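Local coordinates for protein alanine racemase 1 (Caldanaerobacter subterraneus subsp. tengcongensis MB4, PDB 4Y2W) that belongs to the alanine racemase family, two-domain proteins with an N-terminal eight-stranded barrel, and forms a two-chain assembly, at residues A[106-120]-A[149-161]. The protein carries 1 engineered substitution. Residues are numbered along the deposited sequence; the frame is centred on the assembly and turned at random.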
# COMPACT_ATOMS: atom_id res chain seq x y z
N VAL A 106 -18.43 -0.82 -21.30
CA VAL A 106 -19.86 -0.53 -21.28
C VAL A 106 -20.68 -1.83 -21.26
O VAL A 106 -20.41 -2.75 -22.02
CB VAL A 106 -20.29 0.30 -22.51
CG1 VAL A 106 -21.77 0.67 -22.42
CG2 VAL A 106 -19.43 1.55 -22.63
N TYR A 107 -21.68 -1.88 -20.38
CA TYR A 107 -22.61 -3.01 -20.36
C TYR A 107 -24.04 -2.59 -19.95
O TYR A 107 -24.76 -3.36 -19.32
CB TYR A 107 -22.08 -4.13 -19.45
CG TYR A 107 -21.67 -3.67 -18.06
CD1 TYR A 107 -22.58 -3.62 -17.02
CD2 TYR A 107 -20.36 -3.28 -17.80
CE1 TYR A 107 -22.20 -3.20 -15.75
CE2 TYR A 107 -19.97 -2.85 -16.54
CZ TYR A 107 -20.90 -2.82 -15.52
OH TYR A 107 -20.52 -2.40 -14.27
N ASP A 108 -24.43 -1.37 -20.31
CA ASP A 108 -25.83 -0.95 -20.24
C ASP A 108 -26.05 0.27 -21.14
O ASP A 108 -25.14 1.08 -21.33
CB ASP A 108 -26.27 -0.67 -18.80
CG ASP A 108 -25.67 0.59 -18.22
OD1 ASP A 108 -24.42 0.68 -18.17
OD2 ASP A 108 -26.44 1.48 -17.81
N ILE A 109 -27.25 0.37 -21.70
CA ILE A 109 -27.56 1.37 -22.73
C ILE A 109 -27.60 2.80 -22.20
O ILE A 109 -27.20 3.73 -22.90
CB ILE A 109 -28.90 1.04 -23.45
CG1 ILE A 109 -29.05 1.84 -24.75
CG2 ILE A 109 -30.11 1.27 -22.54
CD1 ILE A 109 -27.98 1.57 -25.77
N LYS A 110 -28.07 2.98 -20.97
CA LYS A 110 -28.18 4.32 -20.39
C LYS A 110 -26.81 4.98 -20.29
O LYS A 110 -26.67 6.17 -20.56
CB LYS A 110 -28.84 4.26 -19.02
CG LYS A 110 -29.22 5.63 -18.47
CD LYS A 110 -29.61 5.55 -17.00
CE LYS A 110 -29.96 6.93 -16.45
NZ LYS A 110 -30.02 6.93 -14.96
N TYR A 111 -25.81 4.19 -19.91
CA TYR A 111 -24.43 4.66 -19.80
C TYR A 111 -23.85 4.99 -21.17
O TYR A 111 -23.19 6.02 -21.34
CB TYR A 111 -23.58 3.62 -19.07
CG TYR A 111 -22.15 4.03 -18.78
CD1 TYR A 111 -21.87 5.16 -18.01
CD2 TYR A 111 -21.08 3.29 -19.27
CE1 TYR A 111 -20.56 5.54 -17.75
CE2 TYR A 111 -19.77 3.66 -19.01
CZ TYR A 111 -19.52 4.79 -18.25
OH TYR A 111 -18.21 5.15 -17.99
N ALA A 112 -24.11 4.13 -22.15
CA ALA A 112 -23.66 4.36 -23.53
C ALA A 112 -24.20 5.67 -24.10
O ALA A 112 -23.47 6.39 -24.77
CB ALA A 112 -24.09 3.20 -24.41
N LYS A 113 -25.47 5.97 -23.82
CA LYS A 113 -26.09 7.23 -24.24
C LYS A 113 -25.39 8.44 -23.62
O LYS A 113 -25.08 9.40 -24.31
CB LYS A 113 -27.57 7.26 -23.85
CG LYS A 113 -28.47 6.35 -24.68
CD LYS A 113 -29.93 6.49 -24.24
CE LYS A 113 -30.83 5.46 -24.90
NZ LYS A 113 -30.83 5.56 -26.39
N GLU A 114 -25.16 8.37 -22.31
CA GLU A 114 -24.46 9.43 -21.57
C GLU A 114 -23.05 9.65 -22.10
O GLU A 114 -22.57 10.79 -22.15
CB GLU A 114 -24.42 9.12 -20.07
CG GLU A 114 -25.76 9.22 -19.37
CD GLU A 114 -25.75 8.63 -17.96
OE1 GLU A 114 -26.84 8.30 -17.45
OE2 GLU A 114 -24.65 8.51 -17.37
N LEU A 115 -22.38 8.57 -22.49
CA LEU A 115 -21.06 8.68 -23.10
C LEU A 115 -21.16 9.31 -24.49
O LEU A 115 -20.39 10.21 -24.81
CB LEU A 115 -20.38 7.30 -23.19
CG LEU A 115 -18.98 7.26 -23.81
CD1 LEU A 115 -18.03 8.27 -23.18
CD2 LEU A 115 -18.40 5.86 -23.71
N GLU A 116 -22.12 8.84 -25.29
CA GLU A 116 -22.33 9.37 -26.65
C GLU A 116 -22.56 10.88 -26.61
O GLU A 116 -21.97 11.62 -27.39
CB GLU A 116 -23.52 8.68 -27.33
CG GLU A 116 -23.58 8.91 -28.84
CD GLU A 116 -24.95 8.66 -29.46
OE1 GLU A 116 -25.96 8.56 -28.73
OE2 GLU A 116 -25.02 8.57 -30.71
N LYS A 117 -23.41 11.31 -25.68
CA LYS A 117 -23.72 12.73 -25.48
C LYS A 117 -22.45 13.58 -25.35
O LYS A 117 -22.32 14.61 -26.01
CB LYS A 117 -24.60 12.89 -24.24
CG LYS A 117 -25.18 14.28 -24.02
CD LYS A 117 -26.18 14.28 -22.88
CE LYS A 117 -26.39 15.66 -22.27
NZ LYS A 117 -27.14 16.58 -23.17
N GLU A 118 -21.52 13.12 -24.52
CA GLU A 118 -20.24 13.82 -24.32
C GLU A 118 -19.34 13.71 -25.55
O GLU A 118 -18.59 14.64 -25.85
CB GLU A 118 -19.53 13.25 -23.08
CG GLU A 118 -18.30 14.02 -22.62
CD GLU A 118 -18.63 15.41 -22.10
OE1 GLU A 118 -19.67 15.57 -21.43
OE2 GLU A 118 -17.84 16.34 -22.36
N SER A 119 -19.40 12.58 -26.25
CA SER A 119 -18.65 12.38 -27.50
C SER A 119 -19.05 13.38 -28.58
O SER A 119 -18.21 13.94 -29.28
CB SER A 119 -18.87 10.96 -28.04
OG SER A 119 -18.98 10.02 -26.99
N LEU A 120 -20.36 13.59 -28.71
CA LEU A 120 -20.91 14.52 -29.68
C LEU A 120 -20.70 15.97 -29.25
O LEU A 120 -20.54 16.86 -30.09
CB LEU A 120 -22.41 14.25 -29.89
CG LEU A 120 -22.73 12.86 -30.48
CD1 LEU A 120 -24.23 12.59 -30.45
CD2 LEU A 120 -22.19 12.72 -31.89
N LYS A 149 -29.95 -6.69 -27.94
CA LYS A 149 -30.76 -5.51 -28.26
C LYS A 149 -29.96 -4.22 -28.06
O LYS A 149 -29.84 -3.40 -28.97
CB LYS A 149 -32.03 -5.48 -27.41
CG LYS A 149 -33.03 -4.42 -27.83
CD LYS A 149 -34.14 -4.25 -26.81
CE LYS A 149 -35.08 -3.12 -27.22
NZ LYS A 149 -36.22 -2.96 -26.28
N GLU A 150 -29.40 -4.06 -26.86
CA GLU A 150 -28.68 -2.84 -26.49
C GLU A 150 -27.38 -2.67 -27.27
O GLU A 150 -27.02 -1.56 -27.66
CB GLU A 150 -28.40 -2.81 -24.99
CG GLU A 150 -29.67 -2.76 -24.14
CD GLU A 150 -29.40 -2.48 -22.68
OE1 GLU A 150 -28.24 -2.61 -22.24
OE2 GLU A 150 -30.35 -2.12 -21.96
N ILE A 151 -26.67 -3.78 -27.50
CA ILE A 151 -25.44 -3.75 -28.28
C ILE A 151 -25.71 -3.34 -29.73
O ILE A 151 -24.90 -2.63 -30.33
CB ILE A 151 -24.72 -5.12 -28.23
CG1 ILE A 151 -24.13 -5.35 -26.83
CG2 ILE A 151 -23.59 -5.19 -29.26
CD1 ILE A 151 -23.74 -6.78 -26.55
N LEU A 152 -26.84 -3.77 -30.28
CA LEU A 152 -27.21 -3.42 -31.65
C LEU A 152 -27.57 -1.94 -31.79
O LEU A 152 -27.33 -1.33 -32.84
CB LEU A 152 -28.36 -4.30 -32.16
CG LEU A 152 -27.96 -5.71 -32.61
CD1 LEU A 152 -29.16 -6.65 -32.66
CD2 LEU A 152 -27.24 -5.68 -33.95
N GLU A 153 -28.14 -1.35 -30.74
CA GLU A 153 -28.42 0.08 -30.73
C GLU A 153 -27.12 0.87 -30.71
O GLU A 153 -26.94 1.82 -31.49
CB GLU A 153 -29.29 0.46 -29.53
CG GLU A 153 -29.97 1.81 -29.68
CD GLU A 153 -30.97 2.11 -28.57
OE1 GLU A 153 -31.30 3.30 -28.37
OE2 GLU A 153 -31.44 1.16 -27.89
N MET A 154 -26.19 0.46 -29.85
CA MET A 154 -24.87 1.09 -29.74
C MET A 154 -24.12 1.11 -31.07
O MET A 154 -23.38 2.06 -31.35
CB MET A 154 -24.02 0.37 -28.70
CG MET A 154 -24.47 0.60 -27.26
SD MET A 154 -23.46 -0.33 -26.09
CE MET A 154 -24.63 -0.59 -24.76
N ALA A 155 -24.30 0.07 -31.87
CA ALA A 155 -23.67 -0.02 -33.19
C ALA A 155 -24.16 1.09 -34.14
O ALA A 155 -23.45 1.47 -35.07
CB ALA A 155 -23.93 -1.38 -33.81
N ASN A 156 -25.37 1.59 -33.88
CA ASN A 156 -25.97 2.64 -34.70
C ASN A 156 -25.83 4.04 -34.10
O ASN A 156 -26.37 5.00 -34.65
CB ASN A 156 -27.45 2.31 -34.93
CG ASN A 156 -27.66 0.89 -35.41
OD1 ASN A 156 -26.91 0.38 -36.25
ND2 ASN A 156 -28.69 0.23 -34.89
N MET A 157 -25.12 4.14 -32.98
CA MET A 157 -24.83 5.43 -32.36
C MET A 157 -23.53 5.98 -32.95
O MET A 157 -22.45 5.46 -32.67
CB MET A 157 -24.71 5.28 -30.84
CG MET A 157 -26.03 4.99 -30.15
SD MET A 157 -25.87 4.83 -28.36
CE MET A 157 -27.47 4.13 -27.94
N ARG A 158 -23.64 7.03 -33.76
CA ARG A 158 -22.49 7.60 -34.47
C ARG A 158 -21.45 8.26 -33.55
O ARG A 158 -20.30 8.43 -33.95
CB ARG A 158 -22.97 8.61 -35.53
CG ARG A 158 -23.60 9.88 -34.98
CD ARG A 158 -24.33 10.65 -36.08
NE ARG A 158 -25.00 11.85 -35.57
CZ ARG A 158 -24.39 13.00 -35.25
NH1 ARG A 158 -25.11 14.02 -34.81
NH2 ARG A 158 -23.07 13.13 -35.36
N GLY A 159 -21.86 8.63 -32.34
CA GLY A 159 -20.94 9.18 -31.35
C GLY A 159 -19.98 8.17 -30.76
O GLY A 159 -18.94 8.54 -30.22
N LEU A 160 -20.33 6.88 -30.86
CA LEU A 160 -19.49 5.80 -30.36
C LEU A 160 -18.77 5.08 -31.48
O LEU A 160 -19.15 5.20 -32.65
CB LEU A 160 -20.33 4.79 -29.59
CG LEU A 160 -21.20 5.33 -28.46
CD1 LEU A 160 -21.96 4.19 -27.79
CD2 LEU A 160 -20.36 6.09 -27.45
N ILE A 161 -17.73 4.34 -31.12
CA ILE A 161 -17.12 3.34 -31.99
C ILE A 161 -17.14 2.02 -31.22
O ILE A 161 -16.53 1.91 -30.15
CB ILE A 161 -15.66 3.68 -32.37
CG1 ILE A 161 -15.56 5.10 -32.94
CG2 ILE A 161 -15.14 2.67 -33.38
CD1 ILE A 161 -14.13 5.56 -33.17
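I109, at the start of helix 109-120, meets E150 on helix 149-155, the latter part of helix 144-155; the two run nearly parallel, their axes differing by 13° and approaching to 10.3 Å, and further along the loop after the second helix brings G159 against E116, CA to CA 4.9 Å. The E150 carboxylate lies beside I109: OE1 accepts a weak, bent bond from I109 N (124° at the hydrogen), while OE2 rests on I109 CG2. Y141 OH also bonds E150 OE1, so this oxygen has a firmer partner outside the helix pair. With CG1 anti to the backbone N (chi1 -165°), I109 runs CD1 onto M157 CE at 3.4 Å and M154 CG at 3.9 Å. M154 runs its extended chain past A112, with CE 3.8 Å from A112 CB, and meets V106 CG1 tip to tip. At the solvent-exposed side K113, bent at its last torsion, forms a salt bridge from NZ to E153 OE1 at 3.0 Å, approaching from above the carboxylate plane. The extended E116 chain crosses M157 at about a right angle, and L160 CD2 fits against L115 CG and E116 CA. Beyond them S119 CB touches G159 O, and L120 CD2 covers one face of the R158 guanidinium. V106 and L115 also touch V128 on strand 126-131, which lies between strands 103-106 and 160-166: this is neighbouring-helix packing around a TIM barrel.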